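Local coordinates for molybdenum-binding-protein (Azotobacter vinelandii, PDB 1H9M) that binds molybdate in the cytoplasm as a trimer of chains with two TOBE domains each, probably serving molybdenum homeostasis, at residues 12-17 and 28-33. Sequence-based numbering, arbitrary orientation. Where two conformers were deposited one is given.
Sequences FKGTVS and VDILLG
Thr15 and Leu31 face each other as the hydrogen-bonded antiparallel pair that is the central of three bridged pairs between 12-17 and 28-33. Leu31 N donates to Thr15 O at 2.7 Å, nearly straight at hydrogen, and Thr15 N returns a bond to Leu31 O. Their side chains leave on the same face of the sheet. To one side Ser17 N reaches Asp29 O at 2.8 Å, but from above the carbonyl plane, 38° out of it; to the other, Gly33 N makes a longer, more bent bond to Lys13 O just past the end of strand 25-32. Gly14, paired with Leu32, brings its CA to 3.3 Å from Leu31 O, so the two backbones lie close at this non-hydrogen-bonded pair.

Leu32 lies on the opposite face from Thr15. From CB, its CG swings beside the backbone N, anti to the carbonyl carbon (chi1 -60°), and the chain then forks. CD2 turns back to the first strand, 3.8 Å from Lys13 O and 4.1 Å from Phe12 CB, while CD1 approaches the Phe12 ring obliquely. On this same face, Ile30 CG2 packs 3.7 Å from Thr15 O, and both methyls of Val16 touch Val28 CG1, the two valines crossing nearly at right angles.

Both strands belong to the first TOBE domain, of the OB clan, in a five-stranded antiparallel sheet that strand 140-143 from the C-terminal end of the chain completes at one edge. Strand 57-62 flanks 12-17 and strand 37-43 flanks 28-32, with Val28 resting on the molybdate-pocket residue Val42; Leu141 of strand 140-143 packs against Val28 and Ile30.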
loop_
_atom_site.group_PDB
_atom_site.type_symbol
_atom_site.label_atom_id
_atom_site.label_comp_id
_atom_site.label_asym_id
_atom_site.label_seq_id
_atom_site.Cartn_x
_atom_site.Cartn_y
_atom_site.Cartn_z
ATOM N N PHE A 12 14.364 8.998 1.680
ATOM C CA PHE A 12 14.618 10.281 2.315
ATOM C C PHE A 12 15.460 10.104 3.578
ATOM O O PHE A 12 15.108 9.332 4.462
ATOM C CB PHE A 12 13.344 10.988 2.692
ATOM C CG PHE A 12 12.281 11.105 1.634
ATOM C CD1 PHE A 12 11.178 10.285 1.652
ATOM C CD2 PHE A 12 12.366 12.088 0.654
ATOM C CE1 PHE A 12 10.183 10.414 0.704
ATOM C CE2 PHE A 12 11.373 12.212 -0.309
ATOM C CZ PHE A 12 10.279 11.383 -0.276
ATOM N N LYS A 13 16.456 10.982 3.764
ATOM C CA LYS A 13 17.208 10.950 5.018
ATOM C C LYS A 13 16.633 11.897 6.053
ATOM O O LYS A 13 16.138 12.983 5.768
ATOM C CB LYS A 13 18.677 11.337 4.742
ATOM C CG LYS A 13 19.446 10.289 3.954
ATOM C CD LYS A 13 20.869 10.731 3.665
ATOM C CE LYS A 13 21.522 9.926 2.546
ATOM N NZ LYS A 13 22.858 10.498 2.189
ATOM N N GLY A 14 16.653 11.433 7.306
ATOM C CA GLY A 14 16.129 12.279 8.369
ATOM C C GLY A 14 16.490 11.813 9.752
ATOM O O GLY A 14 17.281 10.898 9.938
ATOM N N THR A 15 15.887 12.475 10.744
ATOM C CA THR A 15 16.106 12.116 12.137
ATOM C C THR A 15 14.769 11.970 12.890
ATOM O O THR A 15 13.853 12.784 12.674
ATOM C CB THR A 15 16.917 13.100 13.033
ATOM O OG1 THR A 15 16.266 14.370 12.879
ATOM C CG2 THR A 15 18.329 13.250 12.466
ATOM N N VAL A 16 14.736 10.957 13.722
ATOM C CA VAL A 16 13.555 10.719 14.542
ATOM C C VAL A 16 13.351 11.925 15.459
ATOM O O VAL A 16 14.301 12.322 16.164
ATOM C CB VAL A 16 13.617 9.416 15.351
ATOM C CG1 VAL A 16 12.379 9.310 16.223
ATOM C CG2 VAL A 16 13.709 8.197 14.435
ATOM N N SER A 17 12.165 12.511 15.457
ATOM C CA SER A 17 11.928 13.603 16.407
ATOM C C SER A 17 11.073 13.138 17.565
ATOM O O SER A 17 11.064 13.736 18.669
ATOM C CB SER A 17 11.293 14.756 15.632
ATOM O OG SER A 17 10.103 14.273 15.035
ATOM N N VAL A 28 6.246 6.794 14.412
ATOM C CA VAL A 28 7.561 7.474 14.412
ATOM C C VAL A 28 7.467 8.762 13.612
ATOM O O VAL A 28 6.964 8.855 12.483
ATOM C CB VAL A 28 8.612 6.545 13.770
ATOM C CG1 VAL A 28 10.000 7.187 13.913
ATOM C CG2 VAL A 28 8.599 5.127 14.306
ATOM N N ASP A 29 7.792 9.869 14.317
ATOM C CA ASP A 29 7.775 11.167 13.652
ATOM C C ASP A 29 9.223 11.520 13.306
ATOM O O ASP A 29 10.172 11.186 14.004
ATOM C CB ASP A 29 7.154 12.245 14.555
ATOM C CG ASP A 29 5.844 11.667 15.104
ATOM O OD1 ASP A 29 5.077 11.132 14.260
ATOM O OD2 ASP A 29 5.616 11.664 16.330
ATOM N N ILE A 30 9.371 11.971 12.090
ATOM C CA ILE A 30 10.687 12.190 11.513
ATOM C C ILE A 30 10.805 13.580 10.969
ATOM O O ILE A 30 9.960 14.136 10.295
ATOM C CB ILE A 30 10.987 11.208 10.367
ATOM C CG1 ILE A 30 11.079 9.747 11.000
ATOM C CG2 ILE A 30 12.282 11.415 9.636
ATOM C CD1 ILE A 30 10.526 8.909 9.855
ATOM N N LEU A 31 12.009 14.193 11.246
ATOM C CA LEU A 31 12.221 15.521 10.642
ATOM C C LEU A 31 13.146 15.289 9.471
ATOM O O LEU A 31 14.223 14.679 9.592
ATOM C CB LEU A 31 12.864 16.454 11.682
ATOM C CG LEU A 31 13.243 17.834 11.117
ATOM C CD1 LEU A 31 11.997 18.663 10.892
ATOM C CD2 LEU A 31 14.171 18.513 12.154
ATOM N N LEU A 32 12.713 15.735 8.299
ATOM C CA LEU A 32 13.503 15.529 7.105
ATOM C C LEU A 32 14.596 16.592 7.027
ATOM O O LEU A 32 14.487 17.666 7.586
ATOM C CB LEU A 32 12.737 15.499 5.783
ATOM C CG LEU A 32 11.690 14.347 5.819
ATOM C CD1 LEU A 32 11.001 14.351 4.460
ATOM C CD2 LEU A 32 12.368 13.015 6.089
ATOM N N GLY A 33 15.569 16.189 6.241
ATOM C CA GLY A 33 16.808 16.889 5.997
ATOM C C GLY A 33 16.599 18.361 5.700
ATOM O O GLY A 33 17.462 19.200 5.968
#